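Local coordinates for glutathione S-transferase (PDB 4IKH), which probably catalyses the conjugation of glutathione to electrophilic substrates and binds two glutathione molecules, at residues T188-R193 / A218-R223; R173-G178 / I183-T188; G129-Q134 / V156-R161. All coordinates share one frame; numbering follows the deposited sequence.

Contact 1 (T188-R193 / A218-R223); sequences TFPWIR and AKFVAR. With GSH (glutathione), chain D.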
loop_
_atom_site.group_PDB
_atom_site.type_symbol
_atom_site.label_atom_id
_atom_site.label_comp_id
_atom_site.label_asym_id
_atom_site.label_seq_id
_atom_site.Cartn_x
_atom_site.Cartn_y
_atom_site.Cartn_z
ATOM N N THR A 188 -1.594 -11.187 -2.139
ATOM C CA THR A 188 -1.280 -11.656 -0.790
ATOM C C THR A 188 -0.464 -12.952 -0.751
ATOM O O THR A 188 0.579 -13.007 -0.101
ATOM C CB THR A 188 -2.570 -11.779 0.058
ATOM O OG1 THR A 188 -3.256 -10.516 0.061
ATOM C CG2 THR A 188 -2.246 -12.178 1.490
ATOM N N PHE A 189 -0.931 -13.997 -1.431
ATOM C CA PHE A 189 -0.284 -15.307 -1.295
ATOM C C PHE A 189 1.167 -15.492 -1.804
ATOM O O PHE A 189 1.898 -16.307 -1.248
ATOM C CB PHE A 189 -1.246 -16.434 -1.714
ATOM C CG PHE A 189 -2.471 -16.469 -0.858
ATOM C CD1 PHE A 189 -2.411 -17.034 0.407
ATOM C CD2 PHE A 189 -3.646 -15.850 -1.263
ATOM C CE1 PHE A 189 -3.509 -17.020 1.235
ATOM C CE2 PHE A 189 -4.742 -15.828 -0.442
ATOM C CZ PHE A 189 -4.673 -16.416 0.811
ATOM N N PRO A 190 1.603 -14.728 -2.827
ATOM C CA PRO A 190 3.027 -14.833 -3.170
ATOM C C PRO A 190 3.932 -14.417 -2.013
ATOM O O PRO A 190 5.058 -14.918 -1.906
ATOM C CB PRO A 190 3.177 -13.824 -4.309
ATOM C CG PRO A 190 1.851 -13.832 -4.967
ATOM C CD PRO A 190 0.867 -13.937 -3.830
ATOM N N TRP A 191 3.451 -13.513 -1.160
ATOM C CA TRP A 191 4.231 -13.090 0.005
ATOM C C TRP A 191 4.234 -14.130 1.127
ATOM O O TRP A 191 5.255 -14.341 1.781
ATOM C CB TRP A 191 3.730 -11.750 0.537
ATOM C CG TRP A 191 4.530 -10.579 0.011
ATOM C CD1 TRP A 191 4.138 -9.663 -0.928
ATOM C CD2 TRP A 191 5.866 -10.225 0.384
ATOM N NE1 TRP A 191 5.149 -8.752 -1.150
ATOM C CE2 TRP A 191 6.219 -9.074 -0.357
ATOM C CE3 TRP A 191 6.799 -10.766 1.275
ATOM C CZ2 TRP A 191 7.465 -8.459 -0.233
ATOM C CZ3 TRP A 191 8.032 -10.154 1.400
ATOM C CH2 TRP A 191 8.353 -9.007 0.652
ATOM N N ILE A 192 3.089 -14.769 1.361
ATOM C CA ILE A 192 3.018 -15.821 2.368
ATOM C C ILE A 192 3.909 -16.972 1.935
ATOM O O ILE A 192 4.680 -17.506 2.738
ATOM C CB ILE A 192 1.575 -16.268 2.613
ATOM C CG1 ILE A 192 0.764 -15.063 3.106
ATOM C CG2 ILE A 192 1.527 -17.382 3.651
ATOM C CD1 ILE A 192 -0.710 -15.235 2.943
ATOM N N ARG A 193 3.844 -17.313 0.653
ATOM C CA ARG A 193 4.746 -18.310 0.075
ATOM C C ARG A 193 6.216 -17.956 0.299
ATOM O O ARG A 193 7.029 -18.796 0.665
ATOM C CB ARG A 193 4.480 -18.431 -1.427
ATOM C CG ARG A 193 5.447 -19.344 -2.167
ATOM C CD ARG A 193 5.048 -19.470 -3.628
ATOM N NE ARG A 193 5.951 -20.346 -4.371
ATOM C CZ ARG A 193 7.053 -19.930 -4.986
ATOM N NH1 ARG A 193 7.400 -18.655 -4.945
ATOM N NH2 ARG A 193 7.810 -20.793 -5.642
ATOM N N ALA A 218 -2.380 -23.183 -0.314
ATOM C CA ALA A 218 -2.287 -24.448 -1.022
ATOM C C ALA A 218 -3.119 -24.384 -2.299
ATOM O O ALA A 218 -2.684 -24.850 -3.355
ATOM C CB ALA A 218 -2.737 -25.622 -0.129
ATOM N N LYS A 219 -4.308 -23.795 -2.207
ATOM C CA LYS A 219 -5.195 -23.704 -3.365
ATOM C C LYS A 219 -4.630 -22.766 -4.425
ATOM O O LYS A 219 -4.799 -22.992 -5.626
ATOM C CB LYS A 219 -6.575 -23.213 -2.936
ATOM C CG LYS A 219 -7.668 -24.225 -3.064
ATOM C CD LYS A 219 -8.841 -23.844 -2.191
ATOM C CE LYS A 219 -9.442 -22.531 -2.603
ATOM N NZ LYS A 219 -10.450 -22.118 -1.590
ATOM N N PHE A 220 -3.965 -21.712 -3.963
ATOM C CA PHE A 220 -3.355 -20.709 -4.827
ATOM C C PHE A 220 -2.259 -21.284 -5.731
ATOM O O PHE A 220 -2.282 -21.090 -6.948
ATOM C CB PHE A 220 -2.778 -19.591 -3.951
ATOM C CG PHE A 220 -2.203 -18.440 -4.718
ATOM C CD1 PHE A 220 -3.032 -17.557 -5.399
ATOM C CD2 PHE A 220 -0.833 -18.209 -4.724
ATOM C CE1 PHE A 220 -2.492 -16.466 -6.096
ATOM C CE2 PHE A 220 -0.292 -17.131 -5.416
ATOM C CZ PHE A 220 -1.130 -16.263 -6.107
ATOM N N VAL A 221 -1.295 -21.978 -5.132
ATOM C CA VAL A 221 -0.163 -22.516 -5.883
ATOM C C VAL A 221 -0.520 -23.741 -6.727
ATOM O O VAL A 221 0.323 -24.254 -7.460
ATOM C CB VAL A 221 1.007 -22.892 -4.956
ATOM C CG1 VAL A 221 1.294 -21.769 -3.985
ATOM C CG2 VAL A 221 0.703 -24.191 -4.201
ATOM N N ALA A 222 -1.756 -24.221 -6.622
ATOM C CA ALA A 222 -2.192 -25.350 -7.441
ATOM C C ALA A 222 -2.931 -24.864 -8.690
ATOM O O ALA A 222 -3.384 -25.665 -9.511
ATOM C CB ALA A 222 -3.063 -26.308 -6.634
ATOM N N ARG A 223 -3.068 -23.547 -8.819
ATOM C CA ARG A 223 -3.595 -22.950 -10.043
ATOM C C ARG A 223 -2.463 -22.900 -11.066
ATOM O O ARG A 223 -1.393 -22.357 -10.785
ATOM C CB ARG A 223 -4.110 -21.528 -9.788
ATOM C CG ARG A 223 -5.224 -21.427 -8.752
ATOM C CD ARG A 223 -5.679 -19.983 -8.563
ATOM N NE ARG A 223 -6.189 -19.399 -9.800
ATOM C CZ ARG A 223 -7.462 -19.456 -10.182
ATOM N NH1 ARG A 223 -8.357 -20.081 -9.427
ATOM N NH2 ARG A 223 -7.843 -18.896 -11.321
HETATM N N1 GSH D . 17.692 -3.982 -0.376
HETATM C CA1 GSH D . 16.526 -3.321 0.077
HETATM C C1 GSH D . 16.273 -3.632 1.519
HETATM O O11 GSH D . 17.211 -4.063 2.255
HETATM O O12 GSH D . 15.115 -3.462 2.010
HETATM C CB1 GSH D . 15.370 -3.783 -0.745
HETATM C CG1 GSH D . 15.185 -5.303 -0.648
HETATM C CD1 GSH D . 13.766 -5.555 -1.107
HETATM O OE1 GSH D . 13.316 -4.848 -1.987
HETATM N N2 GSH D . 12.931 -6.598 -0.497
HETATM C CA2 GSH D . 11.583 -6.783 -0.957
HETATM C C2 GSH D . 10.618 -6.112 0.013
HETATM O O2 GSH D . 10.846 -6.139 1.235
HETATM C CB2 GSH D . 11.261 -8.241 -1.045
HETATM S SG2 GSH D . 12.259 -9.040 -2.269
HETATM N N3 GSH D . 9.411 -5.427 -0.441
HETATM C CA3 GSH D . 8.535 -4.812 0.557
HETATM C C3 GSH D . 7.133 -4.615 0.053
HETATM O O31 GSH D . 6.679 -5.289 -0.902
HETATM O O32 GSH D . 6.384 -3.765 0.586
#
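F220 reaches from the last turn of its helix onto F189 and P190 of helix 183-196. Its CG lies anti to the backbone N (chi1 -176°), which turns the ring toward the other helix. From the root outward, CB of F220 stands 4.2 Å from F189 CB. Next, CG and CD2 pass under that same methylene, with F220 CD2 only 3.5 Å from F189 CB. The methylene sits over one ring face, offset toward the rim, as a CH-pi contact 23° off the normal. CE2 keeps touch with the F189 methylene while it and CZ reach the pyrrolidine of P190, where CE2 is 3.7 Å from P190 CD and CZ is 4.0 Å from P190 CG; proline and phenyl cross at about a right angle. The F189 ring itself leads away, toward V216 and L217, and lies oblique to F220 with planes 39° apart. Looser packing continues where R193 CD approaches V221 CG1.

W191 serves the ligand instead. The indole carries C2 of glutathione at its edge, in plane; W191 CZ2 comes within 3.3 Å of glutathione O31, and W191 CH2 within 3.5 Å of glutathione CB2. W191 NE1 is hydrogen-bonded to N32 OD1, and N32 ND2 in turn bonds the glutathione. With an alanine here, N32 would probably lose the partner that fixes its amide, and a gap would open beside the ligand. This is the helical C-terminal domain of the transferase fold, whose helix 183-196 packs on helix 211-220 and lines a glutathione pocket through W191.

Contact 2 (R173-G178 / I183-T188); sequences REWIMG and IADIAT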
loop_
_atom_site.group_PDB
_atom_site.type_symbol
_atom_site.label_atom_id
_atom_site.label_comp_id
_atom_site.label_asym_id
_atom_site.label_seq_id
_atom_site.Cartn_x
_atom_site.Cartn_y
_atom_site.Cartn_z
ATOM N N ARG A 173 -14.216 -19.105 4.234
ATOM C CA ARG A 173 -14.183 -18.530 2.892
ATOM C C ARG A 173 -13.291 -19.322 1.946
ATOM O O ARG A 173 -12.263 -19.862 2.351
ATOM C CB ARG A 173 -13.697 -17.072 2.934
ATOM C CG ARG A 173 -14.492 -16.164 3.848
ATOM C CD ARG A 173 -13.987 -14.725 3.771
ATOM N NE ARG A 173 -14.751 -13.854 4.656
ATOM C CZ ARG A 173 -15.327 -12.716 4.281
ATOM N NH1 ARG A 173 -15.219 -12.291 3.027
ATOM N NH2 ARG A 173 -16.008 -12.000 5.167
ATOM N N GLU A 174 -13.680 -19.368 0.678
ATOM C CA GLU A 174 -12.834 -19.949 -0.357
ATOM C C GLU A 174 -11.580 -19.112 -0.625
ATOM O O GLU A 174 -10.478 -19.651 -0.759
ATOM C CB GLU A 174 -13.630 -20.084 -1.643
ATOM C CG GLU A 174 -14.804 -21.039 -1.512
ATOM C CD GLU A 174 -15.370 -21.408 -2.858
ATOM O OE1 GLU A 174 -14.560 -21.690 -3.768
ATOM O OE2 GLU A 174 -16.612 -21.404 -3.013
ATOM N N TRP A 175 -11.768 -17.794 -0.724
ATOM C CA TRP A 175 -10.674 -16.848 -0.956
ATOM C C TRP A 175 -10.901 -15.614 -0.094
ATOM O O TRP A 175 -11.901 -15.526 0.615
ATOM C CB TRP A 175 -10.637 -16.411 -2.425
ATOM C CG TRP A 175 -10.504 -17.547 -3.411
ATOM C CD1 TRP A 175 -11.505 -18.129 -4.140
ATOM C CD2 TRP A 175 -9.295 -18.213 -3.788
ATOM N NE1 TRP A 175 -10.988 -19.130 -4.939
ATOM C CE2 TRP A 175 -9.634 -19.196 -4.742
ATOM C CE3 TRP A 175 -7.953 -18.069 -3.412
ATOM C CZ2 TRP A 175 -8.677 -20.041 -5.316
ATOM C CZ3 TRP A 175 -7.009 -18.907 -3.977
ATOM C CH2 TRP A 175 -7.373 -19.877 -4.923
ATOM N N ILE A 176 -9.992 -14.646 -0.178
ATOM C CA ILE A 176 -10.112 -13.419 0.606
ATOM C C ILE A 176 -11.484 -12.747 0.473
ATOM O O ILE A 176 -12.078 -12.346 1.477
ATOM C CB ILE A 176 -8.969 -12.423 0.261
ATOM C CG1 ILE A 176 -7.622 -13.003 0.722
ATOM C CG2 ILE A 176 -9.246 -11.059 0.891
ATOM C CD1 ILE A 176 -6.366 -12.260 0.231
HETATM N N MSE A 177 -11.989 -12.623 -0.754
HETATM C CA MSE A 177 -13.315 -12.041 -0.963
HETATM C C MSE A 177 -14.441 -13.091 -0.942
HETATM O O MSE A 177 -15.479 -12.938 -1.607
HETATM C CB MSE A 177 -13.360 -11.247 -2.269
HETATM C CG MSE A 177 -12.528 -9.955 -2.208
HETATM SE SE MSE A 177 -13.093 -8.871 -0.675
HETATM C CE MSE A 177 -14.994 -8.755 -1.103
ATOM N N GLY A 178 -14.239 -14.153 -0.171
ATOM C CA GLY A 178 -15.238 -15.207 -0.081
ATOM C C GLY A 178 -15.183 -16.152 -1.262
ATOM O O GLY A 178 -14.182 -16.859 -1.463
ATOM N N ILE A 183 -7.882 -9.998 -7.196
ATOM C CA ILE A 183 -6.526 -9.439 -7.121
ATOM C C ILE A 183 -5.974 -9.433 -5.697
ATOM O O ILE A 183 -4.766 -9.441 -5.500
ATOM C CB ILE A 183 -6.399 -8.001 -7.743
ATOM C CG1 ILE A 183 -7.435 -7.025 -7.168
ATOM C CG2 ILE A 183 -6.494 -8.059 -9.261
ATOM C CD1 ILE A 183 -7.168 -5.545 -7.604
ATOM N N ALA A 184 -6.854 -9.430 -4.700
ATOM C CA ALA A 184 -6.406 -9.504 -3.305
ATOM C C ALA A 184 -5.628 -10.792 -3.027
ATOM O O ALA A 184 -4.617 -10.773 -2.305
ATOM C CB ALA A 184 -7.587 -9.371 -2.353
ATOM N N ASP A 185 -6.098 -11.917 -3.577
ATOM C CA ASP A 185 -5.390 -13.181 -3.394
ATOM C C ASP A 185 -4.060 -13.145 -4.123
ATOM O O ASP A 185 -3.033 -13.567 -3.593
ATOM C CB ASP A 185 -6.245 -14.346 -3.905
ATOM C CG ASP A 185 -7.601 -14.365 -3.263
ATOM O OD1 ASP A 185 -7.659 -14.634 -2.044
ATOM O OD2 ASP A 185 -8.599 -14.070 -3.952
ATOM N N ILE A 186 -4.087 -12.613 -5.341
ATOM C CA ILE A 186 -2.902 -12.545 -6.184
ATOM C C ILE A 186 -1.808 -11.691 -5.539
ATOM O O ILE A 186 -0.619 -11.971 -5.691
ATOM C CB ILE A 186 -3.272 -12.001 -7.578
ATOM C CG1 ILE A 186 -4.224 -12.976 -8.270
ATOM C CG2 ILE A 186 -2.038 -11.768 -8.431
ATOM C CD1 ILE A 186 -4.658 -12.534 -9.654
ATOM N N ALA A 187 -2.213 -10.660 -4.800
ATOM C CA ALA A 187 -1.253 -9.797 -4.108
ATOM C C ALA A 187 -0.742 -10.415 -2.805
ATOM O O ALA A 187 0.410 -10.202 -2.406
ATOM C CB ALA A 187 -1.874 -8.433 -3.841
ATOM N N THR A 188 -1.594 -11.187 -2.139
ATOM C CA THR A 188 -1.280 -11.656 -0.790
ATOM C C THR A 188 -0.464 -12.952 -0.751
ATOM O O THR A 188 0.579 -13.007 -0.101
ATOM C CB THR A 188 -2.570 -11.779 0.058
ATOM O OG1 THR A 188 -3.256 -10.516 0.061
ATOM C CG2 THR A 188 -2.246 -12.178 1.490
HETATM O O HOH W 1 -10.778 -12.955 -3.053
#
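The carboxylate of D185 receives the backbone of I176. D185 OD1 accepts I176 N at 3.0 Å through its syn lone pair, nearly straight at 170°. In D185, CG lies beside the backbone N (chi1 -55°), which lays the carboxylate back over the start of the helix, within reach of T182 N and of the loop. D185 OD2 takes the amide of T182 and a water 2.6 Å away, and the water accepts from M177 N. Three donors thus satisfy a buried acid, and with the start of a helix beside it they probably stabilise its charged form.

W175 crosses this carboxylate at about a right angle: W175 CB is 3.5 Å from D185 OD2, OD1 lies at the indole edge, and the two planes are 61° apart. K219 makes a cation-pi contact with the same indole. I176 slides past D185 in the opposite direction, its CG1 3.2 Å from D185 OD1. Its two branches then divide: CG2 rests on A184 CB at 4.0 Å, while CD1 stops 3.6 Å from T188 OG1. T188 turns that hydroxyl back onto its own helix, donating to A184 O at 2.7 Å. D185 closing onto T182 N, with T182 OG1 bonded to A184 N, belongs to the Ser/Thr-X-X-Asp N-capping region known from glutathione transferases, here extended to pin the preceding loop against the helix start.

Contact 3 (G129-Q134 / V156-R161); sequences GPMFGQ and VNEAKR. With GSH (glutathione), chain D.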
loop_
_atom_site.group_PDB
_atom_site.type_symbol
_atom_site.label_atom_id
_atom_site.label_comp_id
_atom_site.label_asym_id
_atom_site.label_seq_id
_atom_site.Cartn_x
_atom_site.Cartn_y
_atom_site.Cartn_z
ATOM N N GLY A 129 3.309 -7.016 2.772
ATOM C CA GLY A 129 4.533 -6.843 2.010
ATOM C C GLY A 129 5.654 -6.228 2.823
ATOM O O GLY A 129 6.716 -6.834 2.968
ATOM N N PRO A 130 5.436 -5.015 3.358
ATOM C CA PRO A 130 6.547 -4.325 4.038
ATOM C C PRO A 130 7.027 -5.050 5.288
ATOM O O PRO A 130 8.235 -5.063 5.574
ATOM C CB PRO A 130 5.935 -2.976 4.438
ATOM C CG PRO A 130 4.861 -2.734 3.427
ATOM C CD PRO A 130 4.266 -4.141 3.194
HETATM N N MSE A 131 6.102 -5.628 6.045
HETATM C CA MSE A 131 6.491 -6.287 7.284
HETATM C C MSE A 131 7.162 -7.644 7.061
HETATM O O MSE A 131 8.144 -7.952 7.733
HETATM C CB MSE A 131 5.318 -6.376 8.261
HETATM C CG MSE A 131 4.763 -5.003 8.665
HETATM SE SE MSE A 131 6.038 -3.915 9.687
HETATM C CE MSE A 131 6.634 -2.692 8.265
ATOM N N PHE A 132 6.661 -8.450 6.123
ATOM C CA PHE A 132 7.333 -9.715 5.810
ATOM C C PHE A 132 8.727 -9.402 5.253
ATOM O O PHE A 132 9.680 -10.130 5.489
ATOM C CB PHE A 132 6.543 -10.559 4.787
ATOM C CG PHE A 132 5.271 -11.194 5.330
ATOM C CD1 PHE A 132 4.769 -10.858 6.583
ATOM C CD2 PHE A 132 4.582 -12.139 4.570
ATOM C CE1 PHE A 132 3.599 -11.430 7.061
ATOM C CE2 PHE A 132 3.408 -12.726 5.050
ATOM C CZ PHE A 132 2.922 -12.371 6.295
ATOM N N GLY A 133 8.836 -8.310 4.502
ATOM C CA GLY A 133 10.118 -7.872 3.973
ATOM C C GLY A 133 11.133 -7.616 5.073
ATOM O O GLY A 133 12.319 -7.929 4.922
ATOM N N GLN A 134 10.675 -7.055 6.191
ATOM C CA GLN A 134 11.571 -6.828 7.317
ATOM C C GLN A 134 11.989 -8.157 7.970
ATOM O O GLN A 134 13.122 -8.290 8.449
ATOM C CB GLN A 134 10.935 -5.896 8.347
ATOM C CG GLN A 134 10.556 -4.513 7.794
ATOM C CD GLN A 134 11.487 -4.051 6.689
ATOM O OE1 GLN A 134 11.098 -4.004 5.521
ATOM N NE2 GLN A 134 12.727 -3.725 7.048
ATOM N N VAL A 156 8.813 -10.424 13.437
ATOM C CA VAL A 156 8.205 -11.752 13.514
ATOM C C VAL A 156 6.840 -11.622 14.175
ATOM O O VAL A 156 5.833 -12.120 13.659
ATOM C CB VAL A 156 9.106 -12.722 14.286
ATOM C CG1 VAL A 156 8.340 -14.010 14.698
ATOM C CG2 VAL A 156 10.319 -13.061 13.442
ATOM N N ASN A 157 6.803 -10.915 15.299
ATOM C CA ASN A 157 5.555 -10.689 16.020
ATOM C C ASN A 157 4.520 -9.930 15.211
ATOM O O ASN A 157 3.321 -10.190 15.337
ATOM C CB ASN A 157 5.821 -9.994 17.359
ATOM C CG ASN A 157 6.317 -10.963 18.421
ATOM O OD1 ASN A 157 6.275 -12.178 18.223
ATOM N ND2 ASN A 157 6.775 -10.436 19.556
ATOM N N GLU A 158 4.974 -8.987 14.383
ATOM C CA GLU A 158 4.044 -8.254 13.529
ATOM C C GLU A 158 3.531 -9.166 12.424
ATOM O O GLU A 158 2.357 -9.128 12.064
ATOM C CB GLU A 158 4.704 -6.993 12.950
ATOM C CG GLU A 158 3.878 -6.264 11.904
ATOM C CD GLU A 158 2.529 -5.775 12.418
ATOM O OE1 GLU A 158 2.323 -5.710 13.649
ATOM O OE2 GLU A 158 1.671 -5.444 11.578
ATOM N N ALA A 159 4.423 -9.995 11.896
ATOM C CA ALA A 159 4.052 -10.964 10.876
ATOM C C ALA A 159 3.003 -11.946 11.429
ATOM O O ALA A 159 2.019 -12.277 10.745
ATOM C CB ALA A 159 5.296 -11.700 10.386
ATOM N N LYS A 160 3.208 -12.398 12.666
ATOM C CA LYS A 160 2.223 -13.237 13.358
ATOM C C LYS A 160 0.870 -12.543 13.490
ATOM O O LYS A 160 -0.165 -13.151 13.246
ATOM C CB LYS A 160 2.710 -13.587 14.759
ATOM C CG LYS A 160 3.760 -14.681 14.834
ATOM C CD LYS A 160 4.015 -15.016 16.294
ATOM C CE LYS A 160 5.214 -15.918 16.469
ATOM N NZ LYS A 160 5.435 -16.229 17.909
ATOM N N ARG A 161 0.881 -11.269 13.882
ATOM C CA ARG A 161 -0.358 -10.501 14.039
ATOM C C ARG A 161 -1.106 -10.370 12.712
ATOM O O ARG A 161 -2.323 -10.558 12.662
ATOM C CB ARG A 161 -0.068 -9.110 14.623
ATOM C CG ARG A 161 -1.316 -8.323 15.052
ATOM C CD ARG A 161 -0.997 -6.828 15.190
ATOM N NE ARG A 161 -0.613 -6.253 13.901
ATOM C CZ ARG A 161 -1.482 -5.884 12.967
ATOM N NH1 ARG A 161 -2.781 -6.024 13.186
ATOM N NH2 ARG A 161 -1.060 -5.377 11.813
HETATM N N1 GSH D . 17.692 -3.982 -0.376
HETATM C CA1 GSH D . 16.526 -3.321 0.077
HETATM C C1 GSH D . 16.273 -3.632 1.519
HETATM O O11 GSH D . 17.211 -4.063 2.255
HETATM O O12 GSH D . 15.115 -3.462 2.010
HETATM C CB1 GSH D . 15.370 -3.783 -0.745
HETATM C CG1 GSH D . 15.185 -5.303 -0.648
HETATM C CD1 GSH D . 13.766 -5.555 -1.107
HETATM O OE1 GSH D . 13.316 -4.848 -1.987
HETATM N N2 GSH D . 12.931 -6.598 -0.497
HETATM C CA2 GSH D . 11.583 -6.783 -0.957
HETATM C C2 GSH D . 10.618 -6.112 0.013
HETATM O O2 GSH D . 10.846 -6.139 1.235
HETATM C CB2 GSH D . 11.261 -8.241 -1.045
HETATM S SG2 GSH D . 12.259 -9.040 -2.269
HETATM N N3 GSH D . 9.411 -5.427 -0.441
HETATM C CA3 GSH D . 8.535 -4.812 0.557
HETATM C C3 GSH D . 7.133 -4.615 0.053
HETATM O O31 GSH D . 6.679 -5.289 -0.902
HETATM O O32 GSH D . 6.384 -3.765 0.586
#
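The phenyl ring of F132 meets A159 obliquely: the methyl carbon CB of A159 lies 3.7 Å from F132 CE1, at the pair whose CA atoms are nearest across the contact. The F132 side chain also touches L163 of helix 150-170 and W191, I192 and L195 of helix 183-196, placing F132 where three helices converge. The other flat groups are a carboxylate and a guanidinium, those of E158 and R161, within segment 156-161 of helix 150-170. R161 grips E158 side-on with two nitrogens, and the carboxyl carbon of E158 lies at the guanidinium edge, in its plane. R161 NE donates to E158 OE1 at 3.0 Å, and R161 NH2 donates to E158 OE2 at 2.7 Å. Both oxygens are met on the syn side, although the donors stand 31° and 19° out of the carboxylate plane. The salt bridge fixes the rotation of both groups, and R161 NH1 goes on to N70 OD1 of the second subunit.

E158 also carries the contact with its aliphatic part. Its CG is anti to the backbone N (chi1 172°) and the chain bends beyond it, leaving the methylene against selenomethionine M131, with E158 CG 3.6 Å from M131 CG and 3.9 Å from M131 SE. The two side chains cross obliquely, and M131 is bent further along, its end leading away; M131 also packs on Q134 of the second subunit.

Elsewhere on segment 129-134, glutathione lies close to the backbone. Lacking a side chain, G133 lets glutathione O2 come to 3.3 Å from its CA, and P130 N is 3.2 Å from glutathione O32. These are two successive, roughly antiparallel helices of the helical C-terminal domain, one lining the glutathione pocket and both facing the second subunit, as in dimeric glutathione transferases.

In the fold
From the N terminus, the thioredoxin-like part comes first, and the three contacts follow in series within the helical domain; none nests in or crosses another. Contact 3 closes the connection between helices 111-140 and 150-170. Contact 2 then ties the loop after helix 150-170 to the start of helix 183-196, and contact 1 takes over at the shared T188 to bring helix 211-220 back. Contacts 1 and 2 touch through K219, which reaches E174 and W175. Contacts 1 and 3 meet where W191 packs on F132, and both border the same glutathione. Contacts 1 and 2 share helix 183-196, and contact 3 meets it through F132, while P190 and F220 also touch helix 31-43 of the N-terminal part.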